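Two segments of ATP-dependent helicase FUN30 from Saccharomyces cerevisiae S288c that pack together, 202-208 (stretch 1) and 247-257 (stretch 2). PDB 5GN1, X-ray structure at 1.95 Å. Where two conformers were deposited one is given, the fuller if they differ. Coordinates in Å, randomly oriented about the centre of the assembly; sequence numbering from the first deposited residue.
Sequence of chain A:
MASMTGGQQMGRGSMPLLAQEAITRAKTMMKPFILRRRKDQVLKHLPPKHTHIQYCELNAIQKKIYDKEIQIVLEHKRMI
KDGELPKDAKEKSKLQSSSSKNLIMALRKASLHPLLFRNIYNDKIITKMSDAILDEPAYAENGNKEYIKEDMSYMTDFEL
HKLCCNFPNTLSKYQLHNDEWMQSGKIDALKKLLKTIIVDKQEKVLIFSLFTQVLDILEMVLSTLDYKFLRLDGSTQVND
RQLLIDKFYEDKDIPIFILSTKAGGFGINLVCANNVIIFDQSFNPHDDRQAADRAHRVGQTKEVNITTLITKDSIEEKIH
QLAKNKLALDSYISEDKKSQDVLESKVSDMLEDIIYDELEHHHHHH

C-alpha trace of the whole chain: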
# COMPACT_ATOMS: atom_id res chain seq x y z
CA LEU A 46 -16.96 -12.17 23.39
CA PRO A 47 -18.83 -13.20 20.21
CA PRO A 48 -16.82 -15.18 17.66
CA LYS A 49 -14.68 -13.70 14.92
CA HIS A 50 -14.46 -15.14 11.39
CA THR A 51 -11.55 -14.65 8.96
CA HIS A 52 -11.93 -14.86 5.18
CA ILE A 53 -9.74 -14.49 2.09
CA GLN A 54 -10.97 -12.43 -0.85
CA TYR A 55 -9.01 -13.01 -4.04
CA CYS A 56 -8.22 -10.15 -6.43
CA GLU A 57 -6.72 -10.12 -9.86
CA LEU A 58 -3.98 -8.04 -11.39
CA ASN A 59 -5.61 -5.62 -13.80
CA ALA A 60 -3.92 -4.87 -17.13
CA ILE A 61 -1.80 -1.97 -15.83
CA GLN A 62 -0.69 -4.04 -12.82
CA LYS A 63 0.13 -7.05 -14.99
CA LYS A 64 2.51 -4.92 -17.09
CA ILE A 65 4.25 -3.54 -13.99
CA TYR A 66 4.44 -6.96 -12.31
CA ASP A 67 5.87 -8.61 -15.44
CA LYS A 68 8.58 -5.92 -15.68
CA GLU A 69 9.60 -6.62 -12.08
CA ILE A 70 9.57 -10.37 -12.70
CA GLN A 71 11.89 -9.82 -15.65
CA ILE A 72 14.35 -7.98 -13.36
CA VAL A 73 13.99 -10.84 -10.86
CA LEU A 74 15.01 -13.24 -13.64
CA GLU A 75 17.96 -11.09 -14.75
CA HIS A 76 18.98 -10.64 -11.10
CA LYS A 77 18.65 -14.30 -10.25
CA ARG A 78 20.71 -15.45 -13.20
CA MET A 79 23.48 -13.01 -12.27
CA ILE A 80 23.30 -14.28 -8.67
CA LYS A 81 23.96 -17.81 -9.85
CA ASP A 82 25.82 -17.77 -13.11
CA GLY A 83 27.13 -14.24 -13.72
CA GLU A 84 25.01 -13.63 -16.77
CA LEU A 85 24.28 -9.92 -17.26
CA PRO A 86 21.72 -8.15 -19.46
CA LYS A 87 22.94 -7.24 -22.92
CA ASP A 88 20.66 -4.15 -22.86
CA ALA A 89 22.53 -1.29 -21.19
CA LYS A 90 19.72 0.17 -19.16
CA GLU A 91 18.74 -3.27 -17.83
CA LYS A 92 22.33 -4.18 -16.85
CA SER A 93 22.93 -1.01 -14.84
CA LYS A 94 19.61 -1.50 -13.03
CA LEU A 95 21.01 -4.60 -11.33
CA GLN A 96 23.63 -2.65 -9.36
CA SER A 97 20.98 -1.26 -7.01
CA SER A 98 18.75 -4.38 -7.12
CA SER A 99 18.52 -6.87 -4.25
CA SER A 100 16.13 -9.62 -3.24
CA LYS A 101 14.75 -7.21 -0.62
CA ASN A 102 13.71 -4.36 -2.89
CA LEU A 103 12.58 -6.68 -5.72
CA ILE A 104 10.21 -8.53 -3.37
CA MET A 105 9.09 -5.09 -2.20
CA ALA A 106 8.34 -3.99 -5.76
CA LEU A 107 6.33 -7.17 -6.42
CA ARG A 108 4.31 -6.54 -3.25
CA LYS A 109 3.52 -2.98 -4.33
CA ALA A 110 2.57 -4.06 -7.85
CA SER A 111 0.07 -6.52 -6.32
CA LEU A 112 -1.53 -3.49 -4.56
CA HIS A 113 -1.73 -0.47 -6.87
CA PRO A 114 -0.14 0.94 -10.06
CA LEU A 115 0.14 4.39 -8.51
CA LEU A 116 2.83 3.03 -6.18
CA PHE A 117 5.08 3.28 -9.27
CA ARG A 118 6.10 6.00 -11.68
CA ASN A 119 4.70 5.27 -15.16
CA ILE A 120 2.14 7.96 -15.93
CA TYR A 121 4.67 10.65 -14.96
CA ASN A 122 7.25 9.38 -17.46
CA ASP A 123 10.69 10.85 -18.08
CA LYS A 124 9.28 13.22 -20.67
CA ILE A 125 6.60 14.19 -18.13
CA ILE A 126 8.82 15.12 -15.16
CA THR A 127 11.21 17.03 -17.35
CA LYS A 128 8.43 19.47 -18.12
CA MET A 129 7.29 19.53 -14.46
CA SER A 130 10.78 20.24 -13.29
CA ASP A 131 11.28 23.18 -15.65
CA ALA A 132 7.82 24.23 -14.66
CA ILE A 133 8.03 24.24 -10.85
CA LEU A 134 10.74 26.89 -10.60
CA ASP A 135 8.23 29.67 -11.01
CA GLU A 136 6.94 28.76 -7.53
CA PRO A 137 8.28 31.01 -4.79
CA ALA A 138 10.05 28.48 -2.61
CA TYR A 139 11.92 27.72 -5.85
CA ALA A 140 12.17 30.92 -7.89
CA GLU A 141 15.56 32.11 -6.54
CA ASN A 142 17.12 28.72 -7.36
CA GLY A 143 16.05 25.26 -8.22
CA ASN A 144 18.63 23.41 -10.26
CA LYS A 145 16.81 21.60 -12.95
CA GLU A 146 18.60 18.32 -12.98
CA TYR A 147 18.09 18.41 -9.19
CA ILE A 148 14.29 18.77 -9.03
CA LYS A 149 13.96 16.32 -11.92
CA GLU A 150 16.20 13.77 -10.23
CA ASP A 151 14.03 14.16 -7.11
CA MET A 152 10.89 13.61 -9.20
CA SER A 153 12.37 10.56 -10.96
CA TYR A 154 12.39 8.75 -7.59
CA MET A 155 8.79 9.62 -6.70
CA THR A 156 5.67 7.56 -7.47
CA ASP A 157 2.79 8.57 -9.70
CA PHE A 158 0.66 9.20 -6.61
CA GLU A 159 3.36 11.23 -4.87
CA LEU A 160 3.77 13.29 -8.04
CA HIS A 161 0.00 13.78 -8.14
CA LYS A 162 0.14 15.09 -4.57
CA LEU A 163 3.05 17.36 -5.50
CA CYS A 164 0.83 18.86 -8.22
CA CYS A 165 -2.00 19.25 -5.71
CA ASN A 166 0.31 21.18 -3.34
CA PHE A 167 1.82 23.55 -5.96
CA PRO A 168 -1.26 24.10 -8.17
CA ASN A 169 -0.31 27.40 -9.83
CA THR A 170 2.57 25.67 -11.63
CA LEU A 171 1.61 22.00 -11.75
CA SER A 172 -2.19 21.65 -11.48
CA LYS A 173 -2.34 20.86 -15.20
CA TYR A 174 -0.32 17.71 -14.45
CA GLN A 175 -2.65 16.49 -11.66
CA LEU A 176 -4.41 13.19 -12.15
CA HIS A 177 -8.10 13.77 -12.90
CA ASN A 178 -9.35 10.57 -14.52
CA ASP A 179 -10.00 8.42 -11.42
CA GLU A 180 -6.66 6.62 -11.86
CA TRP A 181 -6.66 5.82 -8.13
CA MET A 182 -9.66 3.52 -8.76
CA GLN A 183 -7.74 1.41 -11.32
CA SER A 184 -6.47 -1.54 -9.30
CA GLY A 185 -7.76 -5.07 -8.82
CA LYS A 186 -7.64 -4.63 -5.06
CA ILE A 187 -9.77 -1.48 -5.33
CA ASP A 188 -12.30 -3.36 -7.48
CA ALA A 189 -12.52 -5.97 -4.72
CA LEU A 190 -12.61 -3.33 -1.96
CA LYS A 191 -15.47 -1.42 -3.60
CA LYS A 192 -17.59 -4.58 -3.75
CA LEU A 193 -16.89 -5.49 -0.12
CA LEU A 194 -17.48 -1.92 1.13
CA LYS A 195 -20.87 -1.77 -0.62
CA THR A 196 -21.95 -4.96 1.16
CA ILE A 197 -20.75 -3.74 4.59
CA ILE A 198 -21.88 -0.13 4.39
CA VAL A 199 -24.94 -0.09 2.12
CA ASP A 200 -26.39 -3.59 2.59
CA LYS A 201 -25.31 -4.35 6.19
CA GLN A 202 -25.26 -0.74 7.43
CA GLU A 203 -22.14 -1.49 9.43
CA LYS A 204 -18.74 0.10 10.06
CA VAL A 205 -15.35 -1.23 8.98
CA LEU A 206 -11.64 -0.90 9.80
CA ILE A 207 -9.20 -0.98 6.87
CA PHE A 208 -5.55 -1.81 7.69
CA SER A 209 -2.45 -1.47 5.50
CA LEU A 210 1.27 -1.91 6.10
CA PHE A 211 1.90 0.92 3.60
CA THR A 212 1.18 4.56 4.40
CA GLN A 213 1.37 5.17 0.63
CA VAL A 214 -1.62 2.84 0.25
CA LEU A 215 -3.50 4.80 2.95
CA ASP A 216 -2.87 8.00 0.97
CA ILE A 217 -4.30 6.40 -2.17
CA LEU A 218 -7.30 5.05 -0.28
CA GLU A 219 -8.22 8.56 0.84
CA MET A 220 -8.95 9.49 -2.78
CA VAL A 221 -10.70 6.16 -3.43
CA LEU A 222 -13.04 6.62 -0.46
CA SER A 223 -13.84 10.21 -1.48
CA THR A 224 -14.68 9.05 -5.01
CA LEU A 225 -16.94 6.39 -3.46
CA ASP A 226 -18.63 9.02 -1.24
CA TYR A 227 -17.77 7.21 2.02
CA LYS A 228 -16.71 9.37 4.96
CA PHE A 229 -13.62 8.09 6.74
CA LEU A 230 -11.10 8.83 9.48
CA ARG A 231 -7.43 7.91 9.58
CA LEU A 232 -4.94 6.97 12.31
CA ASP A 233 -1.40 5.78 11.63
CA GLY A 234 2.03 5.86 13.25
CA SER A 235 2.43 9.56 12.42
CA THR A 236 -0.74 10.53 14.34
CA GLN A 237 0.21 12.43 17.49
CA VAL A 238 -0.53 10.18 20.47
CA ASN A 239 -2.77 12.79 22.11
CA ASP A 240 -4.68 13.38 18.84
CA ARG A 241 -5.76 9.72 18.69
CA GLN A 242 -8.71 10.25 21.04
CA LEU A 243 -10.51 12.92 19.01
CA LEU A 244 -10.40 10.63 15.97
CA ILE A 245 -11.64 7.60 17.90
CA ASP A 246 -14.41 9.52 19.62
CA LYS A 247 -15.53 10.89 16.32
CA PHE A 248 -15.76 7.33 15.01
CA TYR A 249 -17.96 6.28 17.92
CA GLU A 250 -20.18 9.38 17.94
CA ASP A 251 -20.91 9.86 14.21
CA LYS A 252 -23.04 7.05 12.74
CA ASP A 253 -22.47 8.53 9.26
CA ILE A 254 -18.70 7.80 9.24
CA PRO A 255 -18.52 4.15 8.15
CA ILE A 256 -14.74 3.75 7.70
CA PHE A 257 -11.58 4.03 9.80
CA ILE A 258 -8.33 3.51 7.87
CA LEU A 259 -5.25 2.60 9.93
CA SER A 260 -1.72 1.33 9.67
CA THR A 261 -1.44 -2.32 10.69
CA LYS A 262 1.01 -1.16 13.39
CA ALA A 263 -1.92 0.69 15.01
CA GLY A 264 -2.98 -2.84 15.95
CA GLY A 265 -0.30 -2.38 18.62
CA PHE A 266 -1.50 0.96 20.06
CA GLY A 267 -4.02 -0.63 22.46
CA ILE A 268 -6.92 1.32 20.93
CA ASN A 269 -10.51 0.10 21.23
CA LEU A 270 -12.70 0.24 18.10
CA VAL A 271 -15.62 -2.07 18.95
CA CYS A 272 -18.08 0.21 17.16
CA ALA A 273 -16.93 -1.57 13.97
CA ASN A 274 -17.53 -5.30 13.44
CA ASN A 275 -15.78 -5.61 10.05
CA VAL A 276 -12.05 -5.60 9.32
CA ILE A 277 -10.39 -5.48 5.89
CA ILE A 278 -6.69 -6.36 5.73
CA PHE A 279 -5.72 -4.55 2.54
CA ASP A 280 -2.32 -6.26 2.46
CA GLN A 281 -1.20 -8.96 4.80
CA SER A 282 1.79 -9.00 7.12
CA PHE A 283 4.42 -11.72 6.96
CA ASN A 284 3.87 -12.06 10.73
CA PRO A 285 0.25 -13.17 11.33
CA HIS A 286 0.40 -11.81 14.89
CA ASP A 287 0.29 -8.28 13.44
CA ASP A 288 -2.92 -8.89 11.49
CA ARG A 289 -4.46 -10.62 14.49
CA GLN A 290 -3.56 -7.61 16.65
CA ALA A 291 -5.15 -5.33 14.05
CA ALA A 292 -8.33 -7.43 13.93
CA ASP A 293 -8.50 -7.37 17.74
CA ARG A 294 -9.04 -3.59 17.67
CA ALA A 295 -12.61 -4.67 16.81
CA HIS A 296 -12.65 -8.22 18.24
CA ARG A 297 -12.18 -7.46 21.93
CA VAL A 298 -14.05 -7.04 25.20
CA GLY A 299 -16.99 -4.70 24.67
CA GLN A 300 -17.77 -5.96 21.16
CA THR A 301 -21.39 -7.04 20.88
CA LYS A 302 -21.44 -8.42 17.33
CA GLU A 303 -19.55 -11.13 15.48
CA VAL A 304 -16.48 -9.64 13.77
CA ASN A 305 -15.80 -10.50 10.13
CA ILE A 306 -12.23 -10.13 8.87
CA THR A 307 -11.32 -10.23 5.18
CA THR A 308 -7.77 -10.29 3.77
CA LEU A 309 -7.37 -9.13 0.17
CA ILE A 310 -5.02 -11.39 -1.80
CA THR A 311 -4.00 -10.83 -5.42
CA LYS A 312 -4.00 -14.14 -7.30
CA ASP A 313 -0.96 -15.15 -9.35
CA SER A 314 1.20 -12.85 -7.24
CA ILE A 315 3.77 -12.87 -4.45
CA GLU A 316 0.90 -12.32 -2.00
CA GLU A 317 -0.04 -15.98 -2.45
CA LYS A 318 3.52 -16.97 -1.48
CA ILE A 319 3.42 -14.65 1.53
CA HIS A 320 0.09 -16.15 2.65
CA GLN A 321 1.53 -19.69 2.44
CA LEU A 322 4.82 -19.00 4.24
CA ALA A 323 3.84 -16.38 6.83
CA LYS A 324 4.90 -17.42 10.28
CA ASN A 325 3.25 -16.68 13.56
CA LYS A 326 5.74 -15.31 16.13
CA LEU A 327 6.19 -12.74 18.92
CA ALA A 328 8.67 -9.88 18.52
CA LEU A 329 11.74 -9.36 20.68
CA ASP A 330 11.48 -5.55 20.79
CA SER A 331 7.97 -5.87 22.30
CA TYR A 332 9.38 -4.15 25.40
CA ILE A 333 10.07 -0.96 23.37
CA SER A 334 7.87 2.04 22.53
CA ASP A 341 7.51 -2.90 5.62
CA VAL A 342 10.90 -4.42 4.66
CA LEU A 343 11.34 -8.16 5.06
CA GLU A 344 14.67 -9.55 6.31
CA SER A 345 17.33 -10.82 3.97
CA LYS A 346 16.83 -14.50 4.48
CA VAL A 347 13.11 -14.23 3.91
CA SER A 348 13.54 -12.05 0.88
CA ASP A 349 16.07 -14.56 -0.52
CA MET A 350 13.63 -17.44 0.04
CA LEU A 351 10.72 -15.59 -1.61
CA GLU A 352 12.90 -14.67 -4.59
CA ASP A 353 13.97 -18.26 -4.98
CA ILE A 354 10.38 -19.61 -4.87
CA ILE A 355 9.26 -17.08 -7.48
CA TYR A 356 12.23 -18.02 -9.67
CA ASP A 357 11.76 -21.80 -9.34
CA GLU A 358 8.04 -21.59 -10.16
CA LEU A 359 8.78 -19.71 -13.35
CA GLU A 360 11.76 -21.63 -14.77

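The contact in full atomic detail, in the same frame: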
# COMPACT_ATOMS: atom_id res chain seq x y z
N GLN A 202 -25.23 -1.95 6.61
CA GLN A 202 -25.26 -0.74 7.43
C GLN A 202 -24.32 -0.83 8.62
O GLN A 202 -24.66 -0.46 9.70
CB GLN A 202 -26.67 -0.38 7.89
CG GLN A 202 -27.67 -0.24 6.80
CD GLN A 202 -27.54 1.09 6.14
OE1 GLN A 202 -27.66 2.10 6.77
NE2 GLN A 202 -27.29 1.09 4.87
N GLU A 203 -23.13 -1.31 8.38
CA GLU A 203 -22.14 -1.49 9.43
C GLU A 203 -20.91 -0.63 9.17
O GLU A 203 -20.78 0.01 8.12
CB GLU A 203 -21.77 -2.98 9.56
CG GLU A 203 -22.89 -3.85 10.20
CD GLU A 203 -22.62 -5.36 10.14
OE1 GLU A 203 -21.68 -5.78 9.43
OE2 GLU A 203 -23.34 -6.13 10.83
N LYS A 204 -20.01 -0.60 10.15
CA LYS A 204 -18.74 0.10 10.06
C LYS A 204 -17.60 -0.89 9.83
O LYS A 204 -17.76 -2.10 10.04
CB LYS A 204 -18.49 0.91 11.33
CG LYS A 204 -19.57 1.96 11.59
CD LYS A 204 -18.99 3.09 12.41
CE LYS A 204 -19.99 4.22 12.58
NZ LYS A 204 -19.32 5.50 12.98
N VAL A 205 -16.46 -0.38 9.40
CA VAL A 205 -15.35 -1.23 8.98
C VAL A 205 -14.03 -0.54 9.28
O VAL A 205 -13.91 0.68 9.13
CB VAL A 205 -15.48 -1.62 7.49
CG1 VAL A 205 -15.48 -0.38 6.57
CG2 VAL A 205 -14.37 -2.61 7.09
N LEU A 206 -13.04 -1.33 9.71
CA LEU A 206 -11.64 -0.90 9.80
C LEU A 206 -10.87 -1.43 8.61
O LEU A 206 -10.98 -2.61 8.27
CB LEU A 206 -10.98 -1.41 11.08
CG LEU A 206 -11.79 -1.26 12.37
CD1 LEU A 206 -11.01 -1.85 13.55
CD2 LEU A 206 -12.14 0.20 12.58
N ILE A 207 -10.08 -0.56 7.97
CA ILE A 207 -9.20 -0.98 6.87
C ILE A 207 -7.75 -0.77 7.32
O ILE A 207 -7.37 0.34 7.71
CB ILE A 207 -9.48 -0.20 5.57
CG1 ILE A 207 -10.97 -0.26 5.25
CG2 ILE A 207 -8.66 -0.81 4.41
CD1 ILE A 207 -11.37 0.51 4.00
N PHE A 208 -6.95 -1.84 7.27
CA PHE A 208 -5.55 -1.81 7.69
C PHE A 208 -4.62 -2.00 6.50
O PHE A 208 -4.88 -2.83 5.62
CB PHE A 208 -5.25 -2.92 8.70
CG PHE A 208 -5.86 -2.70 10.04
CD1 PHE A 208 -5.21 -1.90 10.97
CD2 PHE A 208 -7.07 -3.29 10.38
CE1 PHE A 208 -5.78 -1.69 12.22
CE2 PHE A 208 -7.63 -3.10 11.63
CZ PHE A 208 -6.99 -2.30 12.55
N LYS A 247 -14.68 10.56 17.46
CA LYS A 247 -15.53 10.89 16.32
C LYS A 247 -16.12 9.64 15.67
O LYS A 247 -17.27 9.65 15.22
CB LYS A 247 -14.71 11.66 15.34
CG LYS A 247 -15.36 12.83 14.66
CD LYS A 247 -14.26 13.71 14.13
CE LYS A 247 -14.74 14.74 13.12
NZ LYS A 247 -13.56 15.47 12.56
N PHE A 248 -15.33 8.58 15.62
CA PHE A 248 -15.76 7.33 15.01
C PHE A 248 -16.94 6.74 15.76
O PHE A 248 -17.88 6.23 15.15
CB PHE A 248 -14.60 6.33 14.97
CG PHE A 248 -14.82 5.18 14.02
CD1 PHE A 248 -15.21 5.41 12.71
CD2 PHE A 248 -14.64 3.87 14.44
CE1 PHE A 248 -15.42 4.36 11.84
CE2 PHE A 248 -14.84 2.82 13.57
CZ PHE A 248 -15.23 3.06 12.27
N TYR A 249 -16.89 6.81 17.08
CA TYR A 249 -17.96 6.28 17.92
C TYR A 249 -19.21 7.14 17.85
O TYR A 249 -20.33 6.61 17.90
CB TYR A 249 -17.50 6.19 19.38
CG TYR A 249 -16.76 4.92 19.72
CD1 TYR A 249 -17.45 3.79 20.13
CD2 TYR A 249 -15.37 4.86 19.63
CE1 TYR A 249 -16.77 2.62 20.45
CE2 TYR A 249 -14.68 3.70 19.93
CZ TYR A 249 -15.38 2.59 20.35
OH TYR A 249 -14.67 1.44 20.68
N GLU A 250 -19.05 8.46 17.76
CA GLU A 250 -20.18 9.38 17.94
C GLU A 250 -20.97 9.56 16.65
O GLU A 250 -22.20 9.72 16.69
CB GLU A 250 -19.66 10.73 18.45
CG GLU A 250 -20.73 11.71 18.95
CD GLU A 250 -21.36 12.53 17.83
OE1 GLU A 250 -20.74 12.65 16.75
OE2 GLU A 250 -22.47 13.04 18.03
N ASP A 251 -20.30 9.52 15.49
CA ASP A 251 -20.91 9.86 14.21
C ASP A 251 -21.27 8.58 13.46
O ASP A 251 -20.41 7.92 12.88
CB ASP A 251 -19.95 10.73 13.40
CG ASP A 251 -20.65 11.48 12.26
OD1 ASP A 251 -21.66 10.98 11.73
OD2 ASP A 251 -20.16 12.58 11.92
N LYS A 252 -22.57 8.25 13.44
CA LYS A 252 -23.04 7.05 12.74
C LYS A 252 -22.84 7.14 11.23
O LYS A 252 -22.89 6.11 10.54
CB LYS A 252 -24.52 6.81 13.05
CG LYS A 252 -24.81 6.35 14.47
CD LYS A 252 -24.27 4.96 14.73
CE LYS A 252 -24.59 4.52 16.16
NZ LYS A 252 -23.62 3.53 16.65
N ASP A 253 -22.62 8.34 10.70
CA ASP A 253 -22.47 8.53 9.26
C ASP A 253 -21.02 8.45 8.79
O ASP A 253 -20.74 8.82 7.64
CB ASP A 253 -23.08 9.88 8.85
CG ASP A 253 -23.39 9.95 7.36
OD1 ASP A 253 -23.87 8.94 6.79
OD2 ASP A 253 -23.18 11.04 6.77
N ILE A 254 -20.09 8.03 9.65
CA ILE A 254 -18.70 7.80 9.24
C ILE A 254 -18.46 6.30 9.25
O ILE A 254 -18.19 5.73 10.32
CB ILE A 254 -17.69 8.51 10.14
CG1 ILE A 254 -18.00 10.00 10.25
CG2 ILE A 254 -16.27 8.34 9.59
CD1 ILE A 254 -16.91 10.79 11.00
N PRO A 255 -18.54 5.61 8.11
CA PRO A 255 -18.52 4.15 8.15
C PRO A 255 -17.12 3.55 8.26
O PRO A 255 -17.01 2.37 8.62
CB PRO A 255 -19.19 3.75 6.83
CG PRO A 255 -18.86 4.92 5.90
CD PRO A 255 -18.94 6.13 6.79
N ILE A 256 -16.06 4.32 7.98
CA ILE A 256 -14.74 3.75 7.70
C ILE A 256 -13.68 4.42 8.55
O ILE A 256 -13.62 5.65 8.64
CB ILE A 256 -14.36 3.89 6.22
CG1 ILE A 256 -15.36 3.16 5.34
CG2 ILE A 256 -12.94 3.34 5.97
CD1 ILE A 256 -15.04 3.30 3.87
N PHE A 257 -12.81 3.60 9.15
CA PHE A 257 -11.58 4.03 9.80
C PHE A 257 -10.43 3.33 9.08
O PHE A 257 -10.40 2.09 9.02
CB PHE A 257 -11.59 3.64 11.28
CG PHE A 257 -10.91 4.63 12.19
CD1 PHE A 257 -9.76 5.27 11.81
CD2 PHE A 257 -11.46 4.93 13.43
CE1 PHE A 257 -9.14 6.19 12.66
CE2 PHE A 257 -10.84 5.84 14.28
CZ PHE A 257 -9.68 6.47 13.89
O HOH W 1 -20.83 4.71 15.57

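Where a chain leaves a helix and turns, its carbonyls can converge on one donor, and a buried lysine ammonium can serve several of them. In this segment of FUN30, Lys204 does so just before its own strand pairs in parallel with stretch 2. Stretch 2 opens with the last turn of a helix, where Phe248 turns toward stretch 1. Phe248 O accepts a hydrogen bond from Lys204 NZ at 2.7 Å, while its ring lies against the lysine chain: Lys204 CD sits 3.8 Å from Phe248 CZ, and the ammonium makes an off-centre cation-pi contact. Leu206 CD2 adds an apolar contact with Phe248 CE2 at 3.9 Å.

As the helix ends, Asp251 O takes a second bond from Lys204 NZ (2.7 Å). The same carbonyl closes a type I turn by accepting Ile254 N, and Asp251 OD1 receives Asp253 N at 3.0 Å. Ile254 O completes the lysine's trio, 2.9 Å from Lys204 NZ.

From Pro255 the backbones pair in parallel. Pro255 O accepts Val205 N (2.9 Å), Phe257 N donates to Val205 O (3.1 Å), and Phe257 O accepts Ile207 N (2.9 Å). Ile256 shares one sheet face with Val205, their CG1 atoms 3.7 Å apart; on the other, Leu206 CD2 packs 3.7 Å from Phe257 CB.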